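Local atomic coordinates of transcriptional regulator (TetR/AcrR family) (Bacillus halodurans, PDB entry 5GP9), a protein that probably represses fatty acid degradation genes by binding their operator DNA, and releases it when a long-chain fatty acyl effector occupies its ligand pocket. Residues F58-K61 / M62-V66; E114-L117 / K118-V122; V103-L106 / E107-S111. All coordinates share one frame; numbering follows the deposited sequence.

Interaction 1 of 3, residues F58-K61 / M62-V66; sequences FQEK and MGRFV. With PLM (palmitic acid), chain E.
A Met-aromatic pair, Phe58 with Met62 one turn later, forms part of the side of helix 50-74 that faces the bound palmitic acid. The Met62 CG methylene sits over one face of the Phe58 ring, 3.8 Å from its centroid and shifted toward the rim, which makes a CH-pi contact; Met62 SD stands oblique to the ring at 4.7 Å from the same centroid. Both side chains leave the helix in the same direction. Phe58 sends its ring out with CG anti to the backbone N (chi1 -175°), and the bend of Met62 at chi2 (-66°) brings its sulfur to the ligand as well, with Met62 SD 3.8 Å from PLM CF. This is the effector-binding domain of a TetR-family regulator, and the helix turns a hydrocarbon surface to the acyl chain: Phe58 CZ touches PLM C7 at 3.7 Å, while the Phe65 ring lays one face against PLM CE, over the ring centre. Phe65 is held edge-to-face by Tyr126 of helix 113-139, and Met62 packs on Val122 of that helix. On the polar side, Arg64 NE gives a salt-bridged hydrogen bond of 2.9 Å to Glu60 OE2. The oxygen lies in the guanidinium plane, at its edge, but the N-H is bent to 130°. Regular backbone bonds, such as Met62 N to Phe58 O at 3.0 Å, run beneath these pairs.

Interaction 2 of 3, residues E114-L117 / K118-V122; sequences ELRL and KINEV. With PLM (palmitic acid), chain E.
Asn120 brings its amide nitrogen unusually close to the helix backbone without bonding to it: Asn120 ND2 lies 3.1 Å from Arg116 O, yet the angle is too poor for a hydrogen bond. The carbonyl is instead taken by the backbone, Asn120 N reaching Arg116 O at 3.2 Å. With CG beside its own backbone N (chi1 -64°), Asn120 folds its amide back over the preceding turn, beside the Arg116 CG methylene, where Asn120 ND2 comes 3.9 Å from Arg116 CG. The guanidinium lies farther off, its plane turned 47° from that of the amide. Arg116 bends at chi3, and its head makes weak hydrogen bonds to Ser111 O and Gln110 O in the loop before the helix. Met169 of the second subunit packs on Arg116, Leu117 and Asn120, which places this turn at the dimer contact.

One step round helix 113-139, the buried side carries Leu115 and Ile119. The Ile119 CD1 methyl leans on Leu115 CG at 3.7 Å, the two side chains meeting at a slant, and both pack on Ile55 of helix 50-74. A chi1 of -68° sets the other branch of Ile119 anti to the backbone N and against palmitic acid, Ile119 CG2 lying 3.4 Å from PLM C5. Asn120 OD1 lies 3.8 Å from PLM C2, next to the carboxyl carbon but without direct contact to the carboxyl group. A plain helical bond, Ile119 N to Leu115 O at 2.9 Å, runs beneath. The helix thus offers the fatty acid a methyl of a branched side chain along its length and an amide oxygen nearer its head, which is consistent with a pocket for an amphiphilic effector.

Interaction 3 of 3, residues V103-L106 / E107-S111; sequences VTQL and ELRQS. With PLM (palmitic acid), chain E.
Arg109 grips the carbonyl of Thr104 side-on with two nitrogens, NE at 2.9 Å and NH1 at 3.0 Å from Thr104 O. The oxygen lies in the guanidinium plane, and the two donors differ in how they meet it: NE comes in the carbonyl plane, whereas NH1 stands above that plane. A bend at chi2 (-53°) folds the arginine back over the helix end to reach this oxygen. The NH2 group has a stronger partner in Asp161 of helix 149-169, a salt bridge, so the guanidinium is fixed in rotation by both its edges.

Gln105 runs alongside Arg109, its amide turned 73° from the guanidinium. The amide nitrogen is taken by Asp161 and Thr165, while Gln105 OE1 accepts a bond of 2.7 Å from Thr104 OG1, in the amide plane on a lone pair. The salt bridge to Asp161 would offset the charge of Arg109, near which a magnesium ion is also bound.

Beyond this network the backbone unwinds. Leu108 N bonds to Val103 O at 2.7 Å, five residues back, the sign of a pi-type turn, and Arg109 N follows with a bond of 3.3 Å to Leu106 O. Leu108 is the first residue to leave helical geometry; its side chain turns inward, with CD2 4.0 Å from Thr104 CA, and packs on Leu54 and Phe58 of helix 50-74 and on Ile119. PLM C6 lies over one face of the Arg109 guanidinium, toward its rim and 3.4 Å above the plane, and Arg109 NH2 lies 3.2 Å from PLM C3. A widened last helical turn, leading into a loop whose arginine turns a guanidinium face to the acyl chain, thus forms one wall of the fatty acid pocket in this TetR-family effector domain.

All three contacts touch one palmitic acid molecule, and all lie in the effector-binding part of the chain. In sequence order interaction 1 comes first, on helix 50-74, then interaction 3, where helix 98-107 ends in a loop, then interaction 2, at the start of helix 113-139. Their centres are about 14 Å (1 and 2), 16 Å (1 and 3) and 11 Å (2 and 3) apart, yet each pair touches: Phe58 CD2 meets Val122 CG1 at 3.5 Å, Phe58 CD1 meets Leu108 CD2 at 3.5 Å, and Ile119 CD1 meets Leu108 O at 3.4 Å. Parts of interactions 2 and 3 also pack on the second subunit.

Interaction 1 of 3, residues F58-K61 / M62-V66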
# COMPACT_ATOMS: atom_id res chain seq x y z
N PHE A 58 12.59 -12.69 -0.30
CA PHE A 58 11.31 -12.30 0.26
C PHE A 58 10.62 -13.46 0.87
O PHE A 58 10.12 -13.42 1.98
CB PHE A 58 10.48 -11.47 -0.79
CG PHE A 58 9.18 -10.91 -0.23
CD1 PHE A 58 9.17 -10.09 0.87
CD2 PHE A 58 7.97 -11.25 -0.78
CE1 PHE A 58 7.98 -9.61 1.41
CE2 PHE A 58 6.80 -10.75 -0.27
CZ PHE A 58 6.81 -9.96 0.82
N GLN A 59 10.66 -14.60 0.19
CA GLN A 59 10.01 -15.78 0.68
C GLN A 59 10.64 -16.32 1.96
O GLN A 59 9.94 -16.76 2.87
CB GLN A 59 10.16 -16.84 -0.37
CG GLN A 59 9.43 -18.14 -0.23
CD GLN A 59 9.48 -18.80 -1.62
OE1 GLN A 59 10.47 -18.63 -2.39
NE2 GLN A 59 8.43 -19.47 -1.97
N GLU A 60 11.95 -16.28 2.01
CA GLU A 60 12.65 -16.94 3.12
C GLU A 60 12.38 -16.14 4.37
O GLU A 60 11.94 -16.66 5.40
CB GLU A 60 14.12 -17.08 2.76
CG GLU A 60 14.97 -17.79 3.82
CD GLU A 60 15.45 -16.79 4.84
OE1 GLU A 60 15.95 -15.69 4.41
OE2 GLU A 60 15.32 -17.09 6.05
N LYS A 61 12.59 -14.86 4.24
CA LYS A 61 12.33 -13.89 5.33
C LYS A 61 10.92 -13.80 5.84
O LYS A 61 10.70 -13.68 7.03
CB LYS A 61 12.77 -12.54 4.90
CG LYS A 61 14.26 -12.45 4.79
CD LYS A 61 14.66 -11.05 4.46
CE LYS A 61 16.15 -10.81 4.37
NZ LYS A 61 17.03 -11.04 5.49
N MET A 62 9.95 -13.79 4.93
CA MET A 62 8.55 -13.86 5.35
C MET A 62 8.22 -15.11 6.12
O MET A 62 7.50 -15.07 7.10
CB MET A 62 7.64 -13.71 4.11
CG MET A 62 7.62 -12.29 3.63
SD MET A 62 6.85 -11.09 4.81
CE MET A 62 5.58 -12.07 5.46
N GLY A 63 8.76 -16.26 5.69
CA GLY A 63 8.49 -17.48 6.33
C GLY A 63 8.95 -17.45 7.75
O GLY A 63 8.21 -17.89 8.61
N ARG A 64 10.11 -16.87 8.00
CA ARG A 64 10.64 -16.77 9.38
C ARG A 64 9.93 -15.75 10.24
O ARG A 64 9.77 -15.96 11.43
CB ARG A 64 12.12 -16.42 9.39
CG ARG A 64 12.97 -17.48 8.73
CD ARG A 64 14.47 -17.40 9.02
NE ARG A 64 15.07 -18.66 8.53
CZ ARG A 64 15.19 -19.81 9.21
NH1 ARG A 64 14.86 -19.91 10.51
NH2 ARG A 64 15.71 -20.88 8.60
N PHE A 65 9.60 -14.61 9.64
CA PHE A 65 8.77 -13.55 10.27
C PHE A 65 7.46 -14.10 10.76
O PHE A 65 7.15 -13.89 11.90
CB PHE A 65 8.59 -12.45 9.26
CG PHE A 65 7.61 -11.36 9.67
CD1 PHE A 65 7.81 -10.61 10.82
CD2 PHE A 65 6.49 -11.14 8.91
CE1 PHE A 65 6.89 -9.64 11.16
CE2 PHE A 65 5.63 -10.12 9.18
CZ PHE A 65 5.82 -9.35 10.31
N VAL A 66 6.72 -14.81 9.90
CA VAL A 66 5.44 -15.36 10.27
C VAL A 66 5.62 -16.41 11.40
O VAL A 66 4.85 -16.41 12.39
CB VAL A 66 4.61 -15.88 9.05
CG1 VAL A 66 4.40 -14.78 8.01
CG2 VAL A 66 5.24 -17.10 8.41
C1 PLM E . -0.45 -4.53 -1.34
O1 PLM E . -0.58 -4.08 -0.18
O2 PLM E . -1.22 -4.14 -2.23
C2 PLM E . 0.63 -5.55 -1.71
C3 PLM E . 2.05 -4.98 -1.51
C4 PLM E . 3.23 -5.82 -2.07
C5 PLM E . 4.24 -6.53 -1.13
C6 PLM E . 4.24 -6.09 0.33
C7 PLM E . 5.45 -6.50 1.16
C8 PLM E . 5.35 -5.84 2.49
C9 PLM E . 5.08 -6.75 3.64
CA PLM E . 6.05 -6.47 4.71
CB PLM E . 5.59 -7.25 5.92
CC PLM E . 6.61 -7.04 7.03
CD PLM E . 7.99 -7.38 6.48
CE PLM E . 8.87 -8.30 7.29
CF PLM E . 9.75 -9.04 6.28
CG PLM E . 10.76 -9.82 7.05

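Interaction 2 of 3, residues E114-L117 / K118-V122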
# COMPACT_ATOMS: atom_id res chain seq x y z
N GLU A 114 3.97 -10.35 -13.35
CA GLU A 114 4.24 -11.69 -12.87
C GLU A 114 5.15 -11.69 -11.65
O GLU A 114 5.01 -12.53 -10.78
CB GLU A 114 4.67 -12.60 -14.03
CG GLU A 114 3.55 -12.65 -15.07
CD GLU A 114 3.72 -13.75 -16.10
OE1 GLU A 114 2.79 -14.62 -16.19
OE2 GLU A 114 4.76 -13.72 -16.83
N LEU A 115 6.01 -10.70 -11.51
CA LEU A 115 6.69 -10.47 -10.22
C LEU A 115 5.70 -10.13 -9.10
O LEU A 115 5.78 -10.66 -7.99
CB LEU A 115 7.69 -9.36 -10.39
CG LEU A 115 8.45 -8.97 -9.15
CD1 LEU A 115 9.43 -10.06 -8.75
CD2 LEU A 115 9.15 -7.67 -9.43
N ARG A 116 4.75 -9.27 -9.44
CA ARG A 116 3.73 -8.84 -8.53
C ARG A 116 2.90 -10.01 -8.05
O ARG A 116 2.58 -10.08 -6.91
CB ARG A 116 2.87 -7.77 -9.19
CG ARG A 116 1.77 -7.22 -8.30
CD ARG A 116 1.28 -5.83 -8.71
NE ARG A 116 1.61 -5.43 -10.08
CZ ARG A 116 0.98 -5.83 -11.18
NH1 ARG A 116 -0.02 -6.70 -11.11
NH2 ARG A 116 1.35 -5.36 -12.38
N LEU A 117 2.58 -10.94 -8.93
CA LEU A 117 1.88 -12.13 -8.54
C LEU A 117 2.64 -13.00 -7.54
O LEU A 117 2.06 -13.51 -6.60
CB LEU A 117 1.58 -12.96 -9.82
CG LEU A 117 0.53 -12.34 -10.78
CD1 LEU A 117 0.34 -13.25 -12.03
CD2 LEU A 117 -0.78 -12.09 -10.04
N LYS A 118 3.93 -13.19 -7.79
CA LYS A 118 4.79 -13.96 -6.90
C LYS A 118 4.90 -13.30 -5.52
O LYS A 118 4.78 -13.94 -4.47
CB LYS A 118 6.18 -14.10 -7.50
CG LYS A 118 6.17 -15.04 -8.70
CD LYS A 118 7.60 -15.47 -9.05
CE LYS A 118 7.68 -15.96 -10.48
NZ LYS A 118 7.77 -14.85 -11.48
N ILE A 119 5.08 -12.01 -5.54
CA ILE A 119 5.15 -11.28 -4.22
C ILE A 119 3.87 -11.45 -3.37
O ILE A 119 3.87 -11.74 -2.16
CB ILE A 119 5.44 -9.79 -4.53
CG1 ILE A 119 6.85 -9.66 -5.08
CG2 ILE A 119 5.20 -8.92 -3.29
CD1 ILE A 119 7.06 -8.30 -5.76
N ASN A 120 2.70 -11.33 -4.00
CA ASN A 120 1.47 -11.57 -3.32
C ASN A 120 1.28 -12.98 -2.82
O ASN A 120 0.72 -13.21 -1.74
CB ASN A 120 0.25 -11.15 -4.20
CG ASN A 120 0.22 -9.63 -4.51
OD1 ASN A 120 0.56 -8.79 -3.67
ND2 ASN A 120 -0.21 -9.29 -5.69
N GLU A 121 1.78 -13.98 -3.56
CA GLU A 121 1.70 -15.30 -3.07
C GLU A 121 2.53 -15.48 -1.79
O GLU A 121 2.08 -16.16 -0.86
CB GLU A 121 2.10 -16.31 -4.18
CG GLU A 121 2.03 -17.74 -3.72
CD GLU A 121 2.42 -18.73 -4.81
OE1 GLU A 121 3.53 -18.57 -5.40
OE2 GLU A 121 1.61 -19.65 -5.04
N VAL A 122 3.66 -14.78 -1.70
CA VAL A 122 4.49 -14.88 -0.47
C VAL A 122 3.75 -14.20 0.72
O VAL A 122 3.67 -14.71 1.85
CB VAL A 122 5.88 -14.25 -0.67
CG1 VAL A 122 6.65 -14.17 0.62
CG2 VAL A 122 6.67 -15.01 -1.73
C1 PLM E . -0.45 -4.53 -1.34
O1 PLM E . -0.58 -4.08 -0.18
O2 PLM E . -1.22 -4.14 -2.23
C2 PLM E . 0.63 -5.55 -1.71
C3 PLM E . 2.05 -4.98 -1.51
C4 PLM E . 3.23 -5.82 -2.07
C5 PLM E . 4.24 -6.53 -1.13
C6 PLM E . 4.24 -6.09 0.33
C7 PLM E . 5.45 -6.50 1.16
C8 PLM E . 5.35 -5.84 2.49
C9 PLM E . 5.08 -6.75 3.64
CA PLM E . 6.05 -6.47 4.71
CB PLM E . 5.59 -7.25 5.92
CC PLM E . 6.61 -7.04 7.03
CD PLM E . 7.99 -7.38 6.48
CE PLM E . 8.87 -8.30 7.29
CF PLM E . 9.75 -9.04 6.28
CG PLM E . 10.76 -9.82 7.05

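Interaction 3 of 3, residues V103-L106 / E107-S111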
# COMPACT_ATOMS: atom_id res chain seq x y z
N VAL A 103 13.65 -2.00 0.69
CA VAL A 103 13.26 -3.09 -0.25
C VAL A 103 11.76 -3.43 -0.20
O VAL A 103 11.07 -3.43 -1.24
CB VAL A 103 14.15 -4.32 -0.04
CG1 VAL A 103 13.70 -5.41 -0.91
CG2 VAL A 103 15.57 -3.96 -0.32
N THR A 104 11.25 -3.73 0.96
CA THR A 104 9.84 -4.16 1.13
C THR A 104 8.84 -3.06 0.83
O THR A 104 7.77 -3.30 0.26
CB THR A 104 9.54 -4.74 2.52
OG1 THR A 104 9.70 -3.75 3.55
CG2 THR A 104 10.41 -5.94 2.79
N GLN A 105 9.16 -1.82 1.23
CA GLN A 105 8.20 -0.71 1.04
C GLN A 105 8.30 -0.02 -0.30
O GLN A 105 7.27 0.50 -0.80
CB GLN A 105 8.27 0.29 2.18
CG GLN A 105 8.23 -0.31 3.55
CD GLN A 105 7.11 -1.33 3.77
OE1 GLN A 105 7.36 -2.51 4.00
NE2 GLN A 105 5.87 -0.89 3.71
N LEU A 106 9.50 0.01 -0.89
CA LEU A 106 9.67 0.82 -2.08
C LEU A 106 10.03 -0.10 -3.25
O LEU A 106 9.36 -0.10 -4.29
CB LEU A 106 10.68 1.92 -1.92
CG LEU A 106 10.43 2.86 -0.74
CD1 LEU A 106 11.53 3.88 -0.75
CD2 LEU A 106 9.09 3.51 -0.90
N GLU A 107 11.00 -0.96 -3.04
CA GLU A 107 11.58 -1.63 -4.23
C GLU A 107 10.83 -2.83 -4.70
O GLU A 107 10.82 -3.10 -5.90
CB GLU A 107 13.03 -1.90 -4.05
CG GLU A 107 13.90 -0.67 -3.82
CD GLU A 107 13.98 0.31 -5.00
OE1 GLU A 107 13.79 -0.16 -6.09
OE2 GLU A 107 14.24 1.49 -4.77
N LEU A 108 10.11 -3.48 -3.81
CA LEU A 108 9.35 -4.66 -4.14
C LEU A 108 7.97 -4.23 -4.64
O LEU A 108 7.05 -5.01 -4.74
CB LEU A 108 9.29 -5.45 -2.83
CG LEU A 108 8.93 -6.86 -2.69
CD1 LEU A 108 9.91 -7.74 -3.45
CD2 LEU A 108 8.90 -7.30 -1.24
N ARG A 109 7.78 -2.94 -4.87
CA ARG A 109 6.53 -2.44 -5.39
C ARG A 109 6.79 -2.22 -6.91
O ARG A 109 7.23 -1.17 -7.34
CB ARG A 109 6.10 -1.12 -4.67
CG ARG A 109 5.95 -1.23 -3.11
CD ARG A 109 5.06 -2.35 -2.56
NE ARG A 109 5.34 -2.63 -1.14
CZ ARG A 109 4.48 -2.53 -0.12
NH1 ARG A 109 4.94 -2.79 1.06
NH2 ARG A 109 3.17 -2.25 -0.24
N GLN A 110 6.52 -3.23 -7.72
CA GLN A 110 6.84 -3.11 -9.14
C GLN A 110 5.63 -3.48 -10.00
O GLN A 110 4.78 -4.28 -9.60
CB GLN A 110 8.08 -3.95 -9.46
CG GLN A 110 8.99 -3.25 -10.44
CD GLN A 110 9.99 -4.18 -11.06
OE1 GLN A 110 10.04 -5.36 -10.72
NE2 GLN A 110 10.80 -3.66 -11.98
N SER A 111 5.54 -2.87 -11.18
CA SER A 111 4.40 -3.07 -12.07
C SER A 111 4.56 -4.34 -12.97
O SER A 111 3.65 -4.69 -13.76
CB SER A 111 4.14 -1.79 -12.87
OG SER A 111 5.36 -1.13 -13.18
C1 PLM E . -0.45 -4.53 -1.34
O1 PLM E . -0.58 -4.08 -0.18
O2 PLM E . -1.22 -4.14 -2.23
C2 PLM E . 0.63 -5.55 -1.71
C3 PLM E . 2.05 -4.98 -1.51
C4 PLM E . 3.23 -5.82 -2.07
C5 PLM E . 4.24 -6.53 -1.13
C6 PLM E . 4.24 -6.09 0.33
C7 PLM E . 5.45 -6.50 1.16
C8 PLM E . 5.35 -5.84 2.49
C9 PLM E . 5.08 -6.75 3.64
CA PLM E . 6.05 -6.47 4.71
CB PLM E . 5.59 -7.25 5.92
CC PLM E . 6.61 -7.04 7.03
CD PLM E . 7.99 -7.38 6.48
CE PLM E . 8.87 -8.30 7.29
CF PLM E . 9.75 -9.04 6.28
CG PLM E . 10.76 -9.82 7.05